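Local coordinates for uncharacterized protein (Bacteroides ovatus, PDB 4IRT), which is of unknown function but, as a BNR-repeat protein with a beta-propeller fold, is a putative neuraminidase, at residues S77-G82 against F129-G134; Q182-E187 against M256-G261; N263-T268 against I319-G324. All blocks are in the same frame, centred on the assembly; numbering follows the deposited sequence. Where two conformers were deposited one is given.

Contact 1. Residues S77-G82 against F129-G134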
loop_
_atom_site.group_PDB
_atom_site.type_symbol
_atom_site.label_atom_id
_atom_site.label_comp_id
_atom_site.label_asym_id
_atom_site.label_seq_id
_atom_site.Cartn_x
_atom_site.Cartn_y
_atom_site.Cartn_z
ATOM N N SER A 77 -0.478 -8.982 -4.351
ATOM C CA SER A 77 -1.591 -8.283 -3.726
ATOM C C SER A 77 -2.849 -9.150 -3.802
ATOM O O SER A 77 -3.172 -9.722 -4.867
ATOM C CB SER A 77 -1.869 -6.954 -4.441
ATOM O OG SER A 77 -0.919 -5.939 -4.133
HETATM N N MSE A 78 -3.577 -9.204 -2.688
HETATM C CA MSE A 78 -4.816 -9.971 -2.573
HETATM C C MSE A 78 -5.951 -9.154 -1.995
HETATM O O MSE A 78 -5.748 -8.067 -1.404
HETATM C CB MSE A 78 -4.574 -11.210 -1.716
HETATM C CG MSE A 78 -4.742 -10.939 -0.242
HETATM SE SE MSE A 78 -4.095 -12.309 0.997
HETATM C CE MSE A 78 -5.059 -13.807 0.318
HETATM N N MSE A 79 -7.172 -9.676 -2.158
HETATM C CA MSE A 79 -8.384 -9.056 -1.618
HETATM C C MSE A 79 -9.507 -10.053 -1.673
HETATM O O MSE A 79 -9.467 -10.982 -2.467
HETATM C CB MSE A 79 -8.759 -7.827 -2.459
HETATM C CG MSE A 79 -9.964 -7.017 -1.986
HETATM SE SE MSE A 79 -9.867 -6.422 -0.129
HETATM C CE MSE A 79 -8.131 -5.580 -0.118
ATOM N N ILE A 80 -10.520 -9.871 -0.827
ATOM C CA ILE A 80 -11.686 -10.747 -0.794
ATOM C C ILE A 80 -12.887 -9.935 -1.262
ATOM O O ILE A 80 -13.084 -8.790 -0.827
ATOM C CB ILE A 80 -11.992 -11.275 0.615
ATOM C CG1 ILE A 80 -10.717 -11.744 1.352
ATOM C CG2 ILE A 80 -13.048 -12.395 0.545
ATOM C CD1 ILE A 80 -10.075 -12.989 0.822
ATOM N N ASP A 81 -13.672 -10.503 -2.164
ATOM C CA ASP A 81 -14.881 -9.834 -2.655
ATOM C C ASP A 81 -16.070 -10.149 -1.740
ATOM O O ASP A 81 -15.934 -10.899 -0.767
ATOM C CB ASP A 81 -15.145 -10.135 -4.152
ATOM C CG ASP A 81 -15.573 -11.589 -4.430
ATOM O OD1 ASP A 81 -16.056 -12.278 -3.515
ATOM O OD2 ASP A 81 -15.419 -12.033 -5.604
ATOM N N GLY A 82 -17.239 -9.623 -2.078
ATOM C CA GLY A 82 -18.413 -9.731 -1.216
ATOM C C GLY A 82 -18.951 -11.139 -1.043
ATOM O O GLY A 82 -19.744 -11.374 -0.143
ATOM N N PHE A 129 -5.476 -3.977 -5.022
ATOM C CA PHE A 129 -6.904 -4.176 -4.885
ATOM C C PHE A 129 -7.452 -3.282 -3.761
ATOM O O PHE A 129 -6.780 -3.066 -2.755
ATOM C CB PHE A 129 -7.231 -5.616 -4.509
ATOM C CG PHE A 129 -7.014 -6.620 -5.614
ATOM C CD1 PHE A 129 -7.959 -6.799 -6.610
ATOM C CD2 PHE A 129 -5.889 -7.435 -5.611
ATOM C CE1 PHE A 129 -7.753 -7.722 -7.617
ATOM C CE2 PHE A 129 -5.695 -8.366 -6.600
ATOM C CZ PHE A 129 -6.643 -8.523 -7.597
ATOM N N TYR A 130 -8.704 -2.842 -3.914
ATOM C CA TYR A 130 -9.445 -2.115 -2.884
ATOM C C TYR A 130 -10.883 -2.566 -2.944
ATOM O O TYR A 130 -11.453 -2.736 -4.040
ATOM C CB TYR A 130 -9.360 -0.593 -3.098
ATOM C CG TYR A 130 -7.943 -0.103 -3.245
ATOM C CD1 TYR A 130 -7.184 0.227 -2.131
ATOM C CD2 TYR A 130 -7.331 -0.030 -4.509
ATOM C CE1 TYR A 130 -5.874 0.641 -2.251
ATOM C CE2 TYR A 130 -6.015 0.362 -4.636
ATOM C CZ TYR A 130 -5.289 0.694 -3.510
ATOM O OH TYR A 130 -3.990 1.081 -3.620
ATOM N N PRO A 131 -11.513 -2.747 -1.772
ATOM C CA PRO A 131 -12.910 -3.131 -1.757
ATOM C C PRO A 131 -13.834 -1.920 -1.870
ATOM O O PRO A 131 -13.564 -0.882 -1.273
ATOM C CB PRO A 131 -13.058 -3.773 -0.375
ATOM C CG PRO A 131 -12.185 -2.934 0.462
ATOM C CD PRO A 131 -10.998 -2.552 -0.408
ATOM N N LEU A 132 -14.924 -2.074 -2.611
ATOM C CA LEU A 132 -15.893 -1.014 -2.826
ATOM C C LEU A 132 -17.142 -1.387 -2.051
ATOM O O LEU A 132 -17.334 -2.554 -1.691
ATOM C CB LEU A 132 -16.252 -0.906 -4.307
ATOM C CG LEU A 132 -15.082 -0.523 -5.226
ATOM C CD1 LEU A 132 -15.579 -0.516 -6.665
ATOM C CD2 LEU A 132 -14.510 0.834 -4.827
ATOM N N SER A 133 -17.996 -0.401 -1.813
ATOM C CA SER A 133 -19.271 -0.663 -1.138
ATOM C C SER A 133 -20.081 -1.687 -1.917
ATOM O O SER A 133 -20.071 -1.683 -3.138
ATOM C CB SER A 133 -20.068 0.633 -0.972
ATOM O OG SER A 133 -19.568 1.317 0.151
ATOM N N GLY A 134 -20.716 -2.605 -1.198
ATOM C CA GLY A 134 -21.581 -3.595 -1.803
ATOM C C GLY A 134 -20.927 -4.889 -2.266
ATOM O O GLY A 134 -21.593 -5.733 -2.840
#
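Met79, a selenomethionine, and Phe129 slide past each other in opposite directions, meeting at their roots, where Met79 CB lies 3.4 Å from Phe129 CB. Phe129 keeps CG anti to its carbonyl carbon, chi1 -71°, and the ring turns its CD2/CE2 edge to the backbone at Ser77. That edge meets a backbone oxygen: Ser77 O sits close to the ring plane, 3.3 Å from Phe129 CE2. Elsewhere the ring meets Phe139, with the two planes well inclined.

The segment axes stand 6.8 Å apart and diverge by only 19°, so the strands are nearly parallel yet too widely spaced for direct backbone pairing. Each is the first strand of its own antiparallel sheet, and the contact is therefore packing between neighbouring blades of a beta-propeller.

Met79 reaches Pro131 by folding. CG is anti to the backbone N, and bends at chi2 and chi3 (54° for the first) bring the end of the chain round to the proline, which it crosses at about a right angle. Met79 SE is 4.0 Å from Pro131 CD, and Met79 CE comes within 3.9 Å of Phe129 O. Ser77 turns its OG to other partners, hydrogen-bonding Pro127 O and Asn25 N.

Contact 2. Residues Q182-E187 against M256-G261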
loop_
_atom_site.group_PDB
_atom_site.type_symbol
_atom_site.label_atom_id
_atom_site.label_comp_id
_atom_site.label_asym_id
_atom_site.label_seq_id
_atom_site.Cartn_x
_atom_site.Cartn_y
_atom_site.Cartn_z
ATOM N N GLN A 182 -0.978 6.300 -4.390
ATOM C CA GLN A 182 -1.575 5.413 -3.385
ATOM C C GLN A 182 -3.038 5.785 -3.190
ATOM O O GLN A 182 -3.445 6.925 -3.471
ATOM C CB GLN A 182 -0.807 5.473 -2.034
ATOM C CG GLN A 182 -0.594 6.891 -1.470
ATOM C CD GLN A 182 0.647 7.588 -1.985
ATOM O OE1 GLN A 182 1.640 6.950 -2.363
ATOM N NE2 GLN A 182 0.596 8.929 -2.019
ATOM N N LEU A 183 -3.840 4.807 -2.790
ATOM C CA LEU A 183 -5.278 4.969 -2.664
ATOM C C LEU A 183 -5.763 4.355 -1.381
ATOM O O LEU A 183 -5.040 3.602 -0.727
ATOM C CB LEU A 183 -6.045 4.310 -3.823
ATOM C CG LEU A 183 -5.686 4.795 -5.213
ATOM C CD1 LEU A 183 -4.569 3.971 -5.811
ATOM C CD2 LEU A 183 -6.833 4.758 -6.185
ATOM N N TYR A 184 -7.004 4.669 -1.068
ATOM C CA TYR A 184 -7.704 4.096 0.063
ATOM C C TYR A 184 -9.195 4.268 -0.158
ATOM O O TYR A 184 -9.635 5.321 -0.633
ATOM C CB TYR A 184 -7.298 4.801 1.340
ATOM C CG TYR A 184 -7.800 4.188 2.625
ATOM C CD1 TYR A 184 -7.130 3.106 3.189
ATOM C CD2 TYR A 184 -8.888 4.731 3.325
ATOM C CE1 TYR A 184 -7.550 2.535 4.386
ATOM C CE2 TYR A 184 -9.315 4.171 4.533
ATOM C CZ TYR A 184 -8.611 3.068 5.067
ATOM O OH TYR A 184 -8.984 2.485 6.257
ATOM N N VAL A 185 -9.982 3.246 0.177
ATOM C CA VAL A 185 -11.433 3.381 0.081
ATOM C C VAL A 185 -11.944 3.499 1.497
ATOM O O VAL A 185 -11.719 2.593 2.319
ATOM C CB VAL A 185 -12.067 2.186 -0.641
ATOM C CG1 VAL A 185 -13.584 2.323 -0.663
ATOM C CG2 VAL A 185 -11.501 2.093 -2.053
ATOM N N ASP A 186 -12.578 4.626 1.805
ATOM C CA ASP A 186 -12.938 4.903 3.188
ATOM C C ASP A 186 -14.188 4.146 3.615
ATOM O O ASP A 186 -14.762 3.365 2.853
ATOM C CB ASP A 186 -13.002 6.409 3.492
ATOM C CG ASP A 186 -14.161 7.127 2.817
ATOM O OD1 ASP A 186 -15.158 6.479 2.424
ATOM O OD2 ASP A 186 -14.092 8.375 2.710
ATOM N N GLU A 187 -14.577 4.341 4.861
ATOM C CA GLU A 187 -15.703 3.585 5.418
ATOM C C GLU A 187 -17.059 3.995 4.840
ATOM O O GLU A 187 -18.070 3.345 5.110
ATOM C CB GLU A 187 -15.661 3.629 6.948
ATOM C CG GLU A 187 -14.464 2.843 7.435
ATOM C CD GLU A 187 -13.973 3.194 8.833
ATOM O OE1 GLU A 187 -14.777 3.661 9.647
ATOM O OE2 GLU A 187 -12.768 2.959 9.129
HETATM N N MSE A 256 -1.852 5.799 2.163
HETATM C CA MSE A 256 -2.805 6.779 2.695
HETATM C C MSE A 256 -3.986 6.107 3.363
HETATM O O MSE A 256 -4.237 4.901 3.216
HETATM C CB MSE A 256 -3.244 7.742 1.576
HETATM C CG MSE A 256 -4.158 7.093 0.585
HETATM SE SE MSE A 256 -4.835 8.449 -0.679
HETATM C CE MSE A 256 -5.466 9.830 0.506
ATOM N N SER A 257 -4.703 6.895 4.141
ATOM C CA SER A 257 -5.872 6.411 4.838
ATOM C C SER A 257 -6.906 7.540 4.918
ATOM O O SER A 257 -6.734 8.613 4.342
ATOM C CB SER A 257 -5.498 5.913 6.237
ATOM O OG SER A 257 -6.447 4.989 6.761
ATOM N N ALA A 258 -7.983 7.258 5.634
ATOM C CA ALA A 258 -9.019 8.216 5.893
ATOM C C ALA A 258 -9.683 7.878 7.223
ATOM O O ALA A 258 -9.661 6.727 7.680
ATOM C CB ALA A 258 -10.046 8.187 4.788
ATOM N N ASP A 259 -10.260 8.894 7.865
ATOM C CA ASP A 259 -11.062 8.635 9.032
ATOM C C ASP A 259 -12.492 8.275 8.605
ATOM O O ASP A 259 -12.844 8.277 7.413
ATOM C CB ASP A 259 -10.990 9.815 10.037
ATOM C CG ASP A 259 -11.521 11.125 9.464
ATOM O OD1 ASP A 259 -12.356 11.076 8.527
ATOM O OD2 ASP A 259 -11.098 12.201 9.972
ATOM N N ALA A 260 -13.315 7.941 9.600
ATOM C CA ALA A 260 -14.702 7.528 9.367
ATOM C C ALA A 260 -15.516 8.612 8.650
ATOM O O ALA A 260 -16.414 8.295 7.863
ATOM C CB ALA A 260 -15.374 7.185 10.691
ATOM N N GLY A 261 -15.201 9.869 8.949
ATOM C CA GLY A 261 -15.834 11.036 8.329
ATOM C C GLY A 261 -15.409 11.296 6.894
ATOM O O GLY A 261 -15.987 12.129 6.222
HETATM O O HOH W 1 -2.697 3.312 0.729
HETATM O O HOH W 2 -10.603 3.790 7.736
HETATM O O HOH W 3 -12.679 5.557 6.573
#
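Tyr184 lays one face of its ring over Ser257. The geometry is that of a CH-pi contact over the face: Ser257 CA stands 3.8 Å from the Tyr184 ring centroid, 15° off the normal. Ser257 OG reaches over the same face nearer the rim, 3.4 Å from Tyr184 CZ. A chi1 of -172°, with CG anti to the backbone N, puts Tyr184 CG, the root of the ring, 3.7 Å from Ser257 CA. The ring also makes a cation-pi contact with Lys375.

Apolar packing extends from the ring: Tyr184 CD2 meets Ala258 CB at 3.9 Å, and Asp186 CB touches the same methyl. The selenomethionine Met256 packs its CG near Tyr184 CB. Its selenium meets a carbonyl oxygen instead, Met256 SE lying 3.5 Å from Gln182 O.

The polar links between the segments run through water. Water 1 donates to Leu183 O at 2.8 Å and accepts from Met256 N, joining the two backbones. Water 2, in the ring plane at its edge, is 2.6 Å from Tyr184 OH and also lies within bonding distance of Glu187 OE2 and Ala258 O; it cannot donate to all its neighbours at once. Water 3 accepts from Glu187 N at 2.8 Å and can donate to Asp259 O. Glu187 OE2 is further held by a salt bridge to Arg378, and Asp186 by His192 and an Asx turn to Lys188 N.

Strands 182-185 and 256-258 run 24° from parallel, each the first strand of its antiparallel sheet, and such water-bridged packing of successive sheets fits neighbouring blades of a beta-propeller.

Contact 3. Residues N263-T268 against I319-G324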
loop_
_atom_site.group_PDB
_atom_site.type_symbol
_atom_site.label_atom_id
_atom_site.label_comp_id
_atom_site.label_asym_id
_atom_site.label_seq_id
_atom_site.Cartn_x
_atom_site.Cartn_y
_atom_site.Cartn_z
ATOM N N ASN A 263 -12.206 12.263 5.840
ATOM C CA ASN A 263 -11.018 13.126 5.718
ATOM C C ASN A 263 -9.746 12.293 5.412
ATOM O O ASN A 263 -9.515 11.276 6.071
ATOM C CB ASN A 263 -10.803 13.928 6.989
ATOM C CG ASN A 263 -11.901 14.957 7.206
ATOM O OD1 ASN A 263 -12.385 15.594 6.262
ATOM N ND2 ASN A 263 -12.325 15.069 8.419
ATOM N N PRO A 264 -8.944 12.719 4.404
ATOM C CA PRO A 264 -7.778 11.936 3.952
ATOM C C PRO A 264 -6.528 12.255 4.737
ATOM O O PRO A 264 -6.311 13.417 5.103
ATOM C CB PRO A 264 -7.569 12.389 2.501
ATOM C CG PRO A 264 -8.067 13.839 2.523
ATOM C CD PRO A 264 -9.270 13.795 3.452
ATOM N N TYR A 265 -5.702 11.229 4.924
ATOM C CA TYR A 265 -4.431 11.305 5.616
ATOM C C TYR A 265 -3.378 10.612 4.759
ATOM O O TYR A 265 -3.621 9.516 4.277
ATOM C CB TYR A 265 -4.485 10.580 6.948
ATOM C CG TYR A 265 -5.383 11.222 7.958
ATOM C CD1 TYR A 265 -6.749 11.095 7.843
ATOM C CD2 TYR A 265 -4.871 11.948 9.012
ATOM C CE1 TYR A 265 -7.599 11.679 8.771
ATOM C CE2 TYR A 265 -5.709 12.549 9.942
ATOM C CZ TYR A 265 -7.073 12.413 9.812
ATOM O OH TYR A 265 -7.945 12.983 10.719
ATOM N N ILE A 266 -2.225 11.259 4.557
ATOM C CA ILE A 266 -1.161 10.711 3.685
ATOM C C ILE A 266 0.141 10.623 4.477
ATOM O O ILE A 266 0.533 11.596 5.078
ATOM C CB ILE A 266 -0.938 11.608 2.461
ATOM C CG1 ILE A 266 -2.241 11.764 1.676
ATOM C CG2 ILE A 266 0.205 11.054 1.603
ATOM C CD1 ILE A 266 -2.360 12.997 0.775
ATOM N N ALA A 267 0.786 9.459 4.474
ATOM C CA ALA A 267 2.023 9.233 5.233
ATOM C C ALA A 267 3.208 9.080 4.292
ATOM O O ALA A 267 3.165 8.312 3.324
ATOM C CB ALA A 267 1.891 8.005 6.111
ATOM N N THR A 268 4.259 9.841 4.556
ATOM C CA THR A 268 5.424 9.849 3.709
ATOM C C THR A 268 6.602 10.435 4.465
ATOM O O THR A 268 6.581 10.507 5.711
ATOM C CB THR A 268 5.167 10.586 2.349
ATOM O OG1 THR A 268 6.287 10.406 1.493
ATOM C CG2 THR A 268 4.938 12.102 2.553
ATOM N N ILE A 319 -0.396 4.030 8.097
ATOM C CA ILE A 319 -1.139 4.693 9.160
ATOM C C ILE A 319 -2.548 4.121 9.276
ATOM O O ILE A 319 -3.156 3.672 8.285
ATOM C CB ILE A 319 -1.284 6.214 8.926
ATOM C CG1 ILE A 319 -1.761 6.516 7.489
ATOM C CG2 ILE A 319 0.000 6.953 9.237
ATOM C CD1 ILE A 319 -2.152 7.973 7.286
ATOM N N VAL A 320 -3.079 4.166 10.488
ATOM C CA VAL A 320 -4.533 4.077 10.668
ATOM C C VAL A 320 -4.959 5.238 11.559
ATOM O O VAL A 320 -4.170 5.732 12.373
ATOM C CB VAL A 320 -5.003 2.721 11.226
ATOM C CG1 VAL A 320 -4.697 1.605 10.217
ATOM C CG2 VAL A 320 -4.420 2.431 12.604
ATOM N N VAL A 321 -6.195 5.681 11.350
ATOM C CA VAL A 321 -6.729 6.833 12.036
ATOM C C VAL A 321 -8.078 6.504 12.696
ATOM O O VAL A 321 -8.896 5.753 12.146
ATOM C CB VAL A 321 -6.891 8.008 11.069
ATOM C CG1 VAL A 321 -7.307 9.294 11.796
ATOM C CG2 VAL A 321 -5.600 8.239 10.307
ATOM N N GLU A 322 -8.281 7.088 13.876
ATOM C CA GLU A 322 -9.538 6.987 14.614
ATOM C C GLU A 322 -9.886 8.392 15.108
ATOM O O GLU A 322 -9.357 8.860 16.123
ATOM C CB GLU A 322 -9.363 6.013 15.784
ATOM C CG GLU A 322 -10.403 6.085 16.905
ATOM C CD GLU A 322 -11.809 5.798 16.430
ATOM O OE1 GLU A 322 -12.483 6.737 15.969
ATOM O OE2 GLU A 322 -12.241 4.632 16.548
ATOM N N GLY A 323 -10.721 9.114 14.370
ATOM C CA GLY A 323 -11.175 10.446 14.808
ATOM C C GLY A 323 -10.081 11.421 15.226
ATOM O O GLY A 323 -10.139 12.020 16.302
ATOM N N GLY A 324 -9.078 11.588 14.369
ATOM C CA GLY A 324 -7.962 12.470 14.670
ATOM C C GLY A 324 -6.788 11.777 15.363
ATOM O O GLY A 324 -5.674 12.279 15.335
#
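Val321 rides on the flat of Tyr265 with both methyls, a junction between neighbouring beta-propeller blades: strand 264-271 is the second strand of one sheet and strand 318-322 the first of the next. The segment axes are 8.3 Å apart at 149°, so side chains rather than backbone bonds must span the gap.

The Val321 side chain crosses that of Tyr265 at about a right angle, making a bump of two methyls against one flat surface. Val321 CG2 is 3.9 Å from the Tyr265 ring centroid and 14° off its normal, a CH-pi contact toward the CB end. Val321 CG1 takes the phenolic end, 3.7 Å from Tyr265 CZ. The same ring meets Trp284, whose plane is almost parallel to it.

Ile319 supplies the second bump. Its CG1 lies between the backbone N and the carbonyl carbon, chi1 48°, and CD1 extends from there against the base of the tyrosine, reaching Tyr265 CB at 3.5 Å. The CG2 branch settles instead on the methyl of Ala267. At that end of the contact Ile319 CG2 and Ala267 CB are 3.8 Å apart.

How the contacts relate
The three contacts lie in series along the chain; one blade junction, between strands 124-131 and 178-185, separates contact 1 from contact 2. Across that junction the two contacts, with centres 14 Å apart, touch: Pro131 O packs 3.3 Å from Val185 CG1, and Tyr130 CE1 lies 3.4 Å from Leu183 O. Contacts 2 and 3 are closer, about 8 Å between centres, because strands 255-258 and 264-271 are neighbours in one sheet; Ser257 N and Tyr265 O, 2.8 Å apart, probably hydrogen-bond. Contacts 1 and 3 do not touch, their nearest atoms being about 11 Å apart. Arg378 bridges Glu187 and, doubtfully, one conformer of Glu322. No ligand or established catalytic site marks any of them.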